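Long-range contact in Exo-beta-1,4-mannosidase (Rhizomucor miehei, PDB 4LYP), which hydrolyses terminal beta-linked mannose residues as a family 5 glycoside hydrolase and also carries out transglycosylation: residues G157-N169 with I197-I209. Sequence-based numbering, arbitrary orientation. Where two conformers were deposited one is given.
Sequences GGFGQYVAWITGN and IAPKANKLFKDHI
Phe159 and Phe205 open the contact as a T-shaped pair, the edge of Phe159 directed at the face of Phe205 with ring centroids 5.7 Å apart. Helices 158-167 and 197-213 of this TIM-barrel enzyme meet here in the excursion that follows barrel strand 144-148; the axes of 158-167 and of the 197-209 part approach to 9.2 Å at 116°. Phe191 of helix 181-193 stacks on Phe159 and meets Tyr162 edge-to-face, extending the aromatic cluster.

Tyr162 is a knob in the hole made by Ala201, Leu204, Phe205 and His208. With CG anti to its carbonyl carbon (chi1 -75°), the ring of Tyr162 lies along the partner helix, Tyr162 CE2 3.7 Å from Leu204 CB at the ring edge, while Phe205 turns an edge, offset, toward the phenol face. The hydroxyl ends against His208, Tyr162 OH lying 3.7 Å from CB of that residue; the imidazole hydrogen-bonds through ND1 with the hydroxyl of Tyr123 and through NE2 with the carbonyl of Ala100.

One turn on, Ile166 is the second knob, seated among Ile197, Lys200, Ala201 and Leu204. Ile166 CD1 touches Lys200 CB at 3.6 Å and also meets CD1 of Leu204, while Ile166 CG1 rests on the Ala201 backbone. Thr167 adds a methyl contact with Ile197. No direct hydrogen bond joins the two segments; instead, beside the Lys200-Glu196 salt bridge, a water donates to Ile166 O and accepts from Lys200 NZ at 3.0 Å.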
loop_
_atom_site.group_PDB
_atom_site.type_symbol
_atom_site.label_atom_id
_atom_site.label_comp_id
_atom_site.label_asym_id
_atom_site.label_seq_id
_atom_site.Cartn_x
_atom_site.Cartn_y
_atom_site.Cartn_z
ATOM N N GLY A 157 12.290 -6.248 3.036
ATOM C CA GLY A 157 13.236 -6.250 4.159
ATOM C C GLY A 157 12.466 -5.870 5.426
ATOM O O GLY A 157 12.058 -6.756 6.190
ATOM N N GLY A 158 12.175 -4.589 5.583
ATOM C CA GLY A 158 11.187 -4.169 6.566
ATOM C C GLY A 158 11.757 -4.145 8.008
ATOM O O GLY A 158 12.962 -4.191 8.249
ATOM N N PHE A 159 10.837 -4.071 8.977
ATOM C CA PHE A 159 11.236 -3.905 10.383
ATOM C C PHE A 159 12.095 -5.068 10.834
ATOM O O PHE A 159 13.024 -4.869 11.630
ATOM C CB PHE A 159 10.024 -3.789 11.269
ATOM C CG PHE A 159 9.290 -2.472 11.180
ATOM C CD1 PHE A 159 9.619 -1.498 10.285
ATOM C CD2 PHE A 159 8.195 -2.251 11.986
ATOM C CE1 PHE A 159 8.953 -0.287 10.218
ATOM C CE2 PHE A 159 7.511 -1.047 11.966
ATOM C CZ PHE A 159 7.854 -0.057 11.062
ATOM N N GLY A 160 11.879 -6.302 10.338
ATOM C CA GLY A 160 12.735 -7.416 10.700
ATOM C C GLY A 160 14.146 -7.235 10.217
ATOM O O GLY A 160 15.084 -7.651 10.899
ATOM N N GLN A 161 14.333 -6.596 9.071
ATOM C CA GLN A 161 15.671 -6.295 8.589
ATOM C C GLN A 161 16.331 -5.245 9.488
ATOM O O GLN A 161 17.512 -5.368 9.784
ATOM C CB GLN A 161 15.653 -5.875 7.118
ATOM C CG GLN A 161 17.042 -5.554 6.613
ATOM C CD GLN A 161 17.967 -6.752 6.721
ATOM O OE1 GLN A 161 17.660 -7.827 6.201
ATOM N NE2 GLN A 161 19.130 -6.605 7.387
ATOM N N TYR A 162 15.599 -4.192 9.867
ATOM C CA TYR A 162 16.213 -3.227 10.807
ATOM C C TYR A 162 16.642 -3.937 12.082
ATOM O O TYR A 162 17.741 -3.657 12.624
ATOM C CB TYR A 162 15.285 -2.064 11.119
ATOM C CG TYR A 162 15.127 -1.021 10.052
ATOM C CD1 TYR A 162 14.175 -1.124 9.045
ATOM C CD2 TYR A 162 15.948 0.099 10.004
ATOM C CE1 TYR A 162 13.997 -0.151 8.097
ATOM C CE2 TYR A 162 15.768 1.095 9.071
ATOM C CZ TYR A 162 14.769 0.999 8.126
ATOM O OH TYR A 162 14.574 2.045 7.297
ATOM N N VAL A 163 15.808 -4.837 12.622
ATOM C CA VAL A 163 16.174 -5.601 13.796
ATOM C C VAL A 163 17.424 -6.410 13.540
ATOM O O VAL A 163 18.341 -6.442 14.379
ATOM C CB VAL A 163 14.989 -6.463 14.295
ATOM C CG1 VAL A 163 15.446 -7.438 15.393
ATOM C CG2 VAL A 163 13.836 -5.576 14.781
ATOM N N ALA A 164 17.520 -7.082 12.379
ATOM C CA ALA A 164 18.732 -7.834 12.049
ATOM C C ALA A 164 19.942 -6.923 12.010
ATOM O O ALA A 164 21.061 -7.330 12.438
ATOM C CB ALA A 164 18.531 -8.513 10.694
ATOM N N TRP A 165 19.828 -5.749 11.408
ATOM C CA TRP A 165 20.951 -4.806 11.428
ATOM C C TRP A 165 21.378 -4.439 12.820
ATOM O O TRP A 165 22.582 -4.417 13.098
ATOM C CB TRP A 165 20.605 -3.594 10.636
ATOM C CG TRP A 165 20.700 -3.735 9.125
ATOM C CD1 TRP A 165 21.585 -4.482 8.426
ATOM C CD2 TRP A 165 19.916 -3.012 8.144
ATOM N NE1 TRP A 165 21.406 -4.313 7.058
ATOM C CE2 TRP A 165 20.399 -3.400 6.847
ATOM C CE3 TRP A 165 18.891 -2.061 8.222
ATOM C CZ2 TRP A 165 19.899 -2.840 5.683
ATOM C CZ3 TRP A 165 18.436 -1.498 7.043
ATOM C CH2 TRP A 165 18.926 -1.898 5.775
ATOM N N ILE A 166 20.449 -4.186 13.723
ATOM C CA ILE A 166 20.832 -3.772 15.057
ATOM C C ILE A 166 21.427 -4.897 15.866
ATOM O O ILE A 166 22.422 -4.696 16.575
ATOM C CB ILE A 166 19.580 -3.153 15.790
ATOM C CG1 ILE A 166 19.071 -1.899 15.058
ATOM C CG2 ILE A 166 19.961 -2.840 17.274
ATOM C CD1 ILE A 166 20.135 -0.852 14.787
ATOM N N THR A 167 20.874 -6.101 15.725
ATOM C CA THR A 167 21.347 -7.253 16.543
ATOM C C THR A 167 22.580 -7.870 15.966
ATOM O O THR A 167 23.253 -8.611 16.635
ATOM C CB THR A 167 20.222 -8.290 16.756
ATOM O OG1 THR A 167 19.891 -8.832 15.473
ATOM C CG2 THR A 167 19.012 -7.760 17.414
ATOM N N GLY A 168 22.881 -7.531 14.694
ATOM C CA GLY A 168 24.002 -8.090 13.993
ATOM C C GLY A 168 23.795 -9.506 13.544
ATOM O O GLY A 168 24.763 -10.146 13.210
ATOM N N ASN A 169 22.555 -10.035 13.596
ATOM C CA ASN A 169 22.231 -11.399 13.156
ATOM C C ASN A 169 21.330 -11.326 11.937
ATOM O O ASN A 169 20.187 -10.952 12.052
ATOM C CB ASN A 169 21.538 -12.064 14.311
ATOM N N ILE A 197 16.639 -2.424 21.481
ATOM C CA ILE A 197 16.687 -2.395 20.023
ATOM C C ILE A 197 15.904 -1.197 19.458
ATOM O O ILE A 197 16.362 -0.599 18.500
ATOM C CB ILE A 197 16.108 -3.702 19.461
ATOM C CG1 ILE A 197 17.082 -4.879 19.795
ATOM C CG2 ILE A 197 15.842 -3.646 17.949
ATOM C CD1 ILE A 197 16.466 -6.258 19.674
ATOM N N ALA A 198 14.749 -0.891 20.049
ATOM C CA ALA A 198 13.857 0.068 19.383
ATOM C C ALA A 198 14.515 1.443 19.186
ATOM O O ALA A 198 14.382 2.041 18.118
ATOM C CB ALA A 198 12.556 0.208 20.160
ATOM N N PRO A 199 15.269 2.007 20.188
ATOM C CA PRO A 199 15.842 3.325 19.884
ATOM C C PRO A 199 16.810 3.274 18.730
ATOM O O PRO A 199 16.895 4.212 17.920
ATOM C CB PRO A 199 16.566 3.690 21.212
ATOM C CG PRO A 199 15.844 2.859 22.262
ATOM C CD PRO A 199 15.401 1.591 21.600
ATOM N N LYS A 200 17.571 2.184 18.634
ATOM C CA LYS A 200 18.584 2.050 17.576
ATOM C C LYS A 200 17.944 1.860 16.205
ATOM O O LYS A 200 18.337 2.472 15.194
ATOM C CB LYS A 200 19.516 0.884 17.916
ATOM C CG LYS A 200 20.378 1.170 19.178
ATOM C CD LYS A 200 21.360 0.067 19.495
ATOM C CE LYS A 200 21.566 -0.262 20.862
ATOM N NZ LYS A 200 22.454 -1.460 20.786
ATOM N N ALA A 201 16.936 1.010 16.180
ATOM C CA ALA A 201 16.210 0.679 14.909
ATOM C C ALA A 201 15.541 1.944 14.451
ATOM O O ALA A 201 15.549 2.262 13.265
ATOM C CB ALA A 201 15.264 -0.469 15.132
ATOM N N ASN A 202 14.866 2.682 15.374
ATOM C CA ASN A 202 14.141 3.893 14.993
ATOM C C ASN A 202 15.020 5.006 14.559
ATOM O O ASN A 202 14.626 5.840 13.731
ATOM C CB ASN A 202 13.117 4.232 16.039
ATOM C CG ASN A 202 11.896 3.326 15.819
ATOM O OD1 ASN A 202 10.972 3.702 15.082
ATOM N ND2 ASN A 202 11.806 2.209 16.662
ATOM N N LYS A 203 16.282 5.056 15.051
ATOM C CA LYS A 203 17.267 6.012 14.562
ATOM C C LYS A 203 17.543 5.774 13.059
ATOM O O LYS A 203 17.497 6.704 12.251
ATOM C CB LYS A 203 18.566 5.853 15.349
ATOM C CG LYS A 203 19.700 6.741 14.840
ATOM C CD LYS A 203 20.707 6.113 13.858
ATOM C CE LYS A 203 21.858 7.075 13.486
ATOM N NZ LYS A 203 22.164 7.962 14.633
ATOM N N LEU A 204 17.803 4.500 12.701
ATOM C CA LEU A 204 18.069 4.174 11.305
ATOM C C LEU A 204 16.853 4.459 10.430
ATOM O O LEU A 204 16.976 4.918 9.305
ATOM C CB LEU A 204 18.414 2.691 11.154
ATOM C CG LEU A 204 19.677 2.229 11.925
ATOM C CD1 LEU A 204 19.894 0.773 11.519
ATOM C CD2 LEU A 204 20.887 3.079 11.608
ATOM N N PHE A 205 15.649 4.188 10.960
ATOM C CA PHE A 205 14.409 4.407 10.211
ATOM C C PHE A 205 14.202 5.884 10.003
ATOM O O PHE A 205 13.865 6.293 8.862
ATOM C CB PHE A 205 13.303 3.762 11.023
ATOM C CG PHE A 205 11.882 3.895 10.472
ATOM C CD1 PHE A 205 11.591 3.696 9.111
ATOM C CD2 PHE A 205 10.826 4.132 11.345
ATOM C CE1 PHE A 205 10.301 3.725 8.638
ATOM C CE2 PHE A 205 9.523 4.188 10.894
ATOM C CZ PHE A 205 9.248 3.956 9.544
ATOM N N LYS A 206 14.400 6.729 11.033
ATOM C CA LYS A 206 14.319 8.175 10.877
ATOM C C LYS A 206 15.328 8.678 9.841
ATOM O O LYS A 206 15.005 9.640 9.121
ATOM C CB LYS A 206 14.481 8.860 12.239
ATOM C CG LYS A 206 13.262 8.670 13.148
ATOM C CD LYS A 206 13.565 9.257 14.546
ATOM C CE LYS A 206 12.395 9.110 15.465
ATOM N NZ LYS A 206 12.777 9.654 16.800
ATOM N N ASP A 207 16.516 8.114 9.821
ATOM C CA ASP A 207 17.464 8.514 8.821
ATOM C C ASP A 207 16.921 8.263 7.417
ATOM O O ASP A 207 17.112 9.087 6.494
ATOM C CB ASP A 207 18.802 7.748 8.964
ATOM C CG ASP A 207 19.573 8.109 10.207
ATOM O OD1 ASP A 207 19.334 9.166 10.820
ATOM O OD2 ASP A 207 20.503 7.340 10.562
ATOM N N HIS A 208 16.263 7.114 7.206
ATOM C CA HIS A 208 15.643 6.867 5.903
ATOM C C HIS A 208 14.525 7.846 5.599
ATOM O O HIS A 208 14.418 8.366 4.480
ATOM C CB HIS A 208 15.146 5.412 5.826
ATOM C CG HIS A 208 14.456 5.131 4.551
ATOM N ND1 HIS A 208 15.126 5.185 3.351
ATOM C CD2 HIS A 208 13.091 4.911 4.261
ATOM C CE1 HIS A 208 14.229 4.951 2.380
ATOM N NE2 HIS A 208 12.991 4.771 2.924
ATOM N N ILE A 209 13.637 8.112 6.615
ATOM C CA ILE A 209 12.563 9.039 6.400
ATOM C C ILE A 209 13.076 10.397 6.005
ATOM O O ILE A 209 12.585 11.015 5.021
ATOM C CB ILE A 209 11.663 9.146 7.666
ATOM C CG1 ILE A 209 11.012 7.796 7.963
ATOM C CG2 ILE A 209 10.670 10.254 7.528
ATOM C CD1 ILE A 209 10.304 7.765 9.315
HETATM O O HOH W 1 23.355 -2.535 18.158
#